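Local coordinates for glucosamine-6-phosphate deaminase (Bacillus subtilis, PDB 2BKX), which belongs to the glucosamine-6-phosphate isomerase/6-phosphogluconolactonase family of Rossmann-like alpha/beta enzymes and holds fructose -6-phosphate in its pocket, at residues 9-21 with 38-50. Sequence-based numbering, arbitrary orientation. Where two conformers were deposited one is given.
With F6R (fructose -6-phosphate), chain C.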
loop_
_atom_site.group_PDB
_atom_site.type_symbol
_atom_site.label_atom_id
_atom_site.label_comp_id
_atom_site.label_asym_id
_atom_site.label_seq_id
_atom_site.Cartn_x
_atom_site.Cartn_y
_atom_site.Cartn_z
ATOM N N TYR A 9 -16.676 -2.603 6.062
ATOM C CA TYR A 9 -15.422 -3.069 5.461
ATOM C C TYR A 9 -15.685 -3.821 4.145
ATOM O O TYR A 9 -14.916 -3.730 3.191
ATOM C CB TYR A 9 -14.682 -3.965 6.455
ATOM C CG TYR A 9 -13.363 -4.480 5.947
ATOM C CD1 TYR A 9 -12.286 -3.649 5.828
ATOM C CD2 TYR A 9 -13.211 -5.789 5.554
ATOM C CE1 TYR A 9 -11.067 -4.116 5.350
ATOM C CE2 TYR A 9 -12.033 -6.274 5.065
ATOM C CZ TYR A 9 -10.937 -5.443 4.991
ATOM O OH TYR A 9 -9.734 -5.917 4.505
ATOM N N GLU A 10 -16.759 -4.601 4.101
ATOM C CA GLU A 10 -17.056 -5.392 2.929
ATOM C C GLU A 10 -17.407 -4.469 1.746
ATOM O O GLU A 10 -17.000 -4.697 0.612
ATOM C CB GLU A 10 -18.215 -6.342 3.233
ATOM C CG GLU A 10 -17.907 -7.482 4.149
ATOM C CD GLU A 10 -17.799 -7.141 5.608
ATOM O OE1 GLU A 10 -18.167 -6.018 6.037
ATOM O OE2 GLU A 10 -17.378 -8.054 6.350
ATOM N N GLU A 11 -18.118 -3.395 2.018
ATOM C CA GLU A 11 -18.439 -2.419 0.966
ATOM C C GLU A 11 -17.176 -1.671 0.517
ATOM O O GLU A 11 -16.949 -1.473 -0.686
ATOM C CB GLU A 11 -19.516 -1.407 1.392
ATOM C CG GLU A 11 -19.916 -0.527 0.229
ATOM C CD GLU A 11 -20.849 0.609 0.538
ATOM O OE1 GLU A 11 -21.559 1.018 -0.424
ATOM O OE2 GLU A 11 -20.839 1.132 1.678
ATOM N N LEU A 12 -16.323 -1.276 1.453
ATOM C CA LEU A 12 -15.042 -0.656 1.112
ATOM C C LEU A 12 -14.245 -1.553 0.188
ATOM O O LEU A 12 -13.700 -1.118 -0.826
ATOM C CB LEU A 12 -14.278 -0.343 2.399
ATOM C CG LEU A 12 -12.821 0.143 2.282
ATOM C CD1 LEU A 12 -12.487 1.019 3.506
ATOM C CD2 LEU A 12 -11.805 -0.950 2.124
ATOM N N SER A 13 -14.219 -2.839 0.523
ATOM C CA SER A 13 -13.477 -3.795 -0.261
ATOM C C SER A 13 -14.069 -4.013 -1.654
ATOM O O SER A 13 -13.309 -4.177 -2.628
ATOM C CB SER A 13 -13.443 -5.122 0.502
ATOM O OG SER A 13 -12.732 -4.992 1.745
ATOM N N GLN A 14 -15.403 -4.031 -1.753
ATOM C CA GLN A 14 -16.053 -4.133 -3.051
ATOM C C GLN A 14 -15.690 -2.960 -3.951
ATOM O O GLN A 14 -15.367 -3.137 -5.139
ATOM C CB GLN A 14 -17.582 -4.222 -2.861
ATOM C CG GLN A 14 -18.401 -4.234 -4.170
ATOM C CD GLN A 14 -19.842 -3.689 -4.055
ATOM O OE1 GLN A 14 -20.751 -4.151 -4.778
ATOM N NE2 GLN A 14 -20.049 -2.694 -3.203
ATOM N N ILE A 15 -15.827 -1.766 -3.418
ATOM C CA ILE A 15 -15.567 -0.547 -4.180
ATOM C C ILE A 15 -14.097 -0.477 -4.590
ATOM O O ILE A 15 -13.781 -0.175 -5.735
ATOM C CB ILE A 15 -15.983 0.709 -3.373
ATOM C CG1 ILE A 15 -17.483 0.675 -3.141
ATOM C CG2 ILE A 15 -15.553 1.972 -4.111
ATOM C CD1 ILE A 15 -18.024 1.729 -2.207
ATOM N N ALA A 16 -13.197 -0.833 -3.678
ATOM C CA ALA A 16 -11.765 -0.817 -3.991
ATOM C C ALA A 16 -11.433 -1.806 -5.085
ATOM O O ALA A 16 -10.629 -1.527 -5.971
ATOM C CB ALA A 16 -10.967 -1.112 -2.710
ATOM N N ALA A 17 -11.995 -3.005 -4.996
ATOM C CA ALA A 17 -11.740 -4.000 -6.018
ATOM C C ALA A 17 -12.265 -3.539 -7.369
ATOM O O ALA A 17 -11.614 -3.740 -8.396
ATOM C CB ALA A 17 -12.326 -5.320 -5.611
ATOM N N ARG A 18 -13.418 -2.896 -7.358
ATOM C CA ARG A 18 -13.992 -2.402 -8.613
ATOM C C ARG A 18 -13.114 -1.326 -9.260
ATOM O O ARG A 18 -12.861 -1.345 -10.489
ATOM C CB ARG A 18 -15.419 -1.908 -8.363
ATOM C CG ARG A 18 -16.114 -1.307 -9.586
ATOM C CD ARG A 18 -16.240 -2.288 -10.724
ATOM N NE ARG A 18 -17.059 -3.418 -10.315
ATOM C CZ ARG A 18 -17.128 -4.574 -10.943
ATOM N NH1 ARG A 18 -16.385 -4.799 -12.010
ATOM N NH2 ARG A 18 -17.922 -5.521 -10.464
ATOM N N ILE A 19 -12.621 -0.383 -8.455
ATOM C CA ILE A 19 -11.746 0.677 -8.962
ATOM C C ILE A 19 -10.451 0.086 -9.524
ATOM O O ILE A 19 -9.977 0.483 -10.613
ATOM C CB ILE A 19 -11.420 1.712 -7.894
ATOM C CG1 ILE A 19 -12.681 2.526 -7.524
ATOM C CG2 ILE A 19 -10.272 2.614 -8.320
ATOM C CD1 ILE A 19 -12.587 3.330 -6.241
ATOM N N THR A 20 -9.902 -0.911 -8.825
ATOM C CA THR A 20 -8.686 -1.558 -9.293
ATOM C C THR A 20 -8.974 -2.320 -10.606
ATOM O O THR A 20 -8.197 -2.288 -11.545
ATOM C CB THR A 20 -8.122 -2.491 -8.205
ATOM O OG1 THR A 20 -7.953 -1.738 -7.004
ATOM C CG2 THR A 20 -6.781 -3.057 -8.592
ATOM N N ALA A 21 -10.083 -3.064 -10.627
ATOM C CA ALA A 21 -10.495 -3.759 -11.844
ATOM C C ALA A 21 -10.672 -2.806 -13.019
ATOM O O ALA A 21 -10.294 -3.105 -14.147
ATOM C CB ALA A 21 -11.760 -4.512 -11.618
ATOM N N GLY A 38 -3.577 -5.407 6.980
ATOM C CA GLY A 38 -4.935 -5.883 7.145
ATOM C C GLY A 38 -5.914 -5.179 6.231
ATOM O O GLY A 38 -6.891 -5.769 5.764
ATOM N N THR A 39 -5.705 -3.891 5.958
ATOM C CA THR A 39 -6.741 -3.147 5.292
ATOM C C THR A 39 -7.133 -3.673 3.898
ATOM O O THR A 39 -8.315 -3.761 3.622
ATOM C CB THR A 39 -6.375 -1.642 5.217
ATOM O OG1 THR A 39 -6.001 -1.115 6.489
ATOM C CG2 THR A 39 -7.590 -0.852 4.762
ATOM N N PRO A 40 -6.160 -4.002 3.020
ATOM C CA PRO A 40 -6.537 -4.446 1.678
ATOM C C PRO A 40 -6.903 -5.928 1.544
ATOM O O PRO A 40 -7.148 -6.397 0.436
ATOM C CB PRO A 40 -5.310 -4.112 0.841
ATOM C CG PRO A 40 -4.185 -4.330 1.785
ATOM C CD PRO A 40 -4.693 -3.843 3.138
ATOM N N GLU A 41 -6.953 -6.664 2.656
ATOM C CA GLU A 41 -7.243 -8.096 2.557
ATOM C C GLU A 41 -8.541 -8.368 1.821
ATOM O O GLU A 41 -8.595 -9.229 0.938
ATOM C CB GLU A 41 -7.296 -8.713 3.943
ATOM C CG GLU A 41 -5.862 -8.832 4.468
ATOM C CD GLU A 41 -5.710 -9.602 5.745
ATOM O OE1 GLU A 41 -6.701 -10.141 6.256
ATOM O OE2 GLU A 41 -4.565 -9.638 6.253
ATOM N N GLY A 42 -9.606 -7.650 2.167
ATOM C CA GLY A 42 -10.894 -7.846 1.484
ATOM C C GLY A 42 -10.853 -7.480 0.028
ATOM O O GLY A 42 -11.542 -8.081 -0.788
ATOM N N THR A 43 -10.068 -6.445 -0.323
ATOM C CA THR A 43 -9.909 -6.029 -1.723
ATOM C C THR A 43 -9.307 -7.136 -2.545
ATOM O O THR A 43 -9.768 -7.440 -3.636
ATOM C CB THR A 43 -9.063 -4.725 -1.795
ATOM O OG1 THR A 43 -9.781 -3.675 -1.116
ATOM C CG2 THR A 43 -8.845 -4.264 -3.211
ATOM N N TYR A 44 -8.246 -7.755 -2.045
ATOM C CA TYR A 44 -7.665 -8.874 -2.780
ATOM C C TYR A 44 -8.632 -10.032 -2.906
ATOM O O TYR A 44 -8.756 -10.595 -4.000
ATOM C CB TYR A 44 -6.359 -9.330 -2.124
ATOM C CG TYR A 44 -5.241 -8.307 -2.207
ATOM C CD1 TYR A 44 -4.874 -7.759 -3.420
ATOM C CD2 TYR A 44 -4.582 -7.834 -1.063
ATOM C CE1 TYR A 44 -3.879 -6.826 -3.523
ATOM C CE2 TYR A 44 -3.574 -6.857 -1.149
ATOM C CZ TYR A 44 -3.232 -6.366 -2.377
ATOM O OH TYR A 44 -2.261 -5.401 -2.490
ATOM N N ARG A 45 -9.376 -10.341 -1.860
ATOM C CA ARG A 45 -10.360 -11.410 -1.945
ATOM C C ARG A 45 -11.409 -11.082 -3.026
ATOM O O ARG A 45 -11.787 -11.967 -3.833
ATOM C CB ARG A 45 -11.048 -11.613 -0.607
ATOM C CG ARG A 45 -10.283 -12.414 0.417
ATOM C CD ARG A 45 -11.138 -12.823 1.577
ATOM N NE ARG A 45 -11.585 -11.683 2.375
ATOM C CZ ARG A 45 -10.941 -11.177 3.418
ATOM N NH1 ARG A 45 -9.794 -11.680 3.792
ATOM N NH2 ARG A 45 -11.465 -10.166 4.083
ATOM N N GLN A 46 -11.896 -9.838 -3.059
ATOM C CA GLN A 46 -12.878 -9.497 -4.050
ATOM C C GLN A 46 -12.329 -9.443 -5.460
ATOM O O GLN A 46 -13.041 -9.782 -6.384
ATOM C CB GLN A 46 -13.701 -8.249 -3.684
ATOM C CG GLN A 46 -14.384 -8.366 -2.367
ATOM C CD GLN A 46 -15.310 -9.591 -2.352
ATOM O OE1 GLN A 46 -16.216 -9.687 -3.199
ATOM N NE2 GLN A 46 -15.014 -10.573 -1.495
ATOM N N LEU A 47 -11.087 -8.994 -5.645
ATOM C CA LEU A 47 -10.425 -9.093 -6.967
ATOM C C LEU A 47 -10.343 -10.493 -7.506
ATOM O O LEU A 47 -10.613 -10.727 -8.691
ATOM C CB LEU A 47 -8.989 -8.530 -6.944
ATOM C CG LEU A 47 -9.002 -7.034 -7.035
ATOM C CD1 LEU A 47 -7.652 -6.487 -6.667
ATOM C CD2 LEU A 47 -9.415 -6.528 -8.466
ATOM N N ILE A 48 -9.998 -11.428 -6.632
ATOM C CA ILE A 48 -9.954 -12.831 -6.990
ATOM C C ILE A 48 -11.357 -13.319 -7.341
ATOM O O ILE A 48 -11.528 -14.070 -8.295
ATOM C CB ILE A 48 -9.308 -13.675 -5.882
ATOM C CG1 ILE A 48 -7.843 -13.294 -5.742
ATOM C CG2 ILE A 48 -9.443 -15.171 -6.186
ATOM C CD1 ILE A 48 -7.270 -13.781 -4.430
ATOM N N ARG A 49 -12.366 -12.887 -6.604
ATOM C CA ARG A 49 -13.720 -13.255 -6.958
ATOM C C ARG A 49 -14.073 -12.783 -8.348
ATOM O O ARG A 49 -14.700 -13.536 -9.094
ATOM C CB ARG A 49 -14.650 -12.644 -5.938
ATOM C CG ARG A 49 -14.896 -13.543 -4.779
ATOM C CD ARG A 49 -16.067 -14.501 -5.079
ATOM N NE ARG A 49 -16.460 -15.185 -3.863
ATOM C CZ ARG A 49 -15.949 -16.333 -3.433
ATOM N NH1 ARG A 49 -15.017 -16.979 -4.138
ATOM N NH2 ARG A 49 -16.375 -16.841 -2.287
ATOM N N LEU A 50 -13.735 -11.536 -8.683
ATOM C CA LEU A 50 -14.057 -10.980 -10.006
ATOM C C LEU A 50 -13.357 -11.762 -11.120
ATOM O O LEU A 50 -13.852 -11.878 -12.253
ATOM C CB LEU A 50 -13.697 -9.499 -10.082
ATOM C CG LEU A 50 -14.466 -8.553 -9.180
ATOM C CD1 LEU A 50 -13.959 -7.151 -9.392
ATOM C CD2 LEU A 50 -15.963 -8.673 -9.376
HETATM C C1 F6R C . 1.181 -1.306 3.302
HETATM C C2 F6R C . 1.898 -0.159 3.987
HETATM C C3 F6R C . 1.534 0.430 5.356
HETATM C C4 F6R C . 0.129 0.029 5.850
HETATM C C5 F6R C . -0.241 0.639 7.193
HETATM C C6 F6R C . -1.613 0.171 7.662
HETATM O O1 F6R C . 1.975 -1.891 2.252
HETATM O O2 F6R C . 2.802 0.356 3.367
HETATM O O3 F6R C . 1.520 1.842 5.247
HETATM O O4 F6R C . -0.820 0.438 4.871
HETATM O O5 F6R C . 0.741 0.370 8.186
HETATM O O6 F6R C . -1.548 -1.239 7.928
HETATM P P F6R C . -2.900 -2.040 8.202
HETATM O O1P F6R C . -3.649 -2.079 6.898
HETATM O O2P F6R C . -3.653 -1.244 9.234
HETATM O O3P F6R C . -2.503 -3.406 8.661
HETATM O O HOH W 1 -10.009 -4.284 1.617
#
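Tyr9 reaches from helix 9-21 to the turn that starts helix 41-50, in the Rossmann-like alpha/beta fold of this family. The two helices pack beside strand 193-197 and cross at -56°, with axes 7.9 Å apart. CG of Tyr9 lies anti to the backbone N (chi1 -179°), which sends the ring out along the contact to the type I turn Gly38 to Glu41. Its hydroxyl makes two hydrogen bonds, one as donor and one as acceptor. It donates to Thr39 O at 2.7 Å, from above the carbonyl plane, and accepts from Gly42 N at 2.9 Å in a nearly straight bond. One N-H at the start of the helix is thus satisfied by a side chain.

Water 1 bridges the two segments. It donates to Ser13 OG and to Thr39 O, and is also hydrogen-bonded to Thr43 OG1. Thr39 O therefore accepts from both the hydroxyl and the water. Ser13 OG in turn donates to Tyr9 O, which also takes Ser13 N from the opposite face of its plane. The same turn serves the ligand pocket: Gly38 N donates to O3P of fructose -6-phosphate, while Thr39 N and Thr39 OG1 both donate to O1P. Tyr9 and the water, both bonded to Thr39 O, are consistent with a second shell that positions this phosphate-binding turn.

Gly42 lies close against Ser13, its CA 3.4 Å from Ser13 OG. Farther along, the contacts are mostly apolar. Ala17 CB rests on Gln46 CB and Leu47 CG. Leu47 and Thr20 cross at about a right angle, with Leu47 CD1 against Thr20 CG2. Leu50 CD1 meets Ala21 CB and lies over one face of the Arg18 guanidinium, whose NH2 forms a salt bridge with Glu54. Leu50 CD2 is 3.9 Å from that same Arg18 NH2.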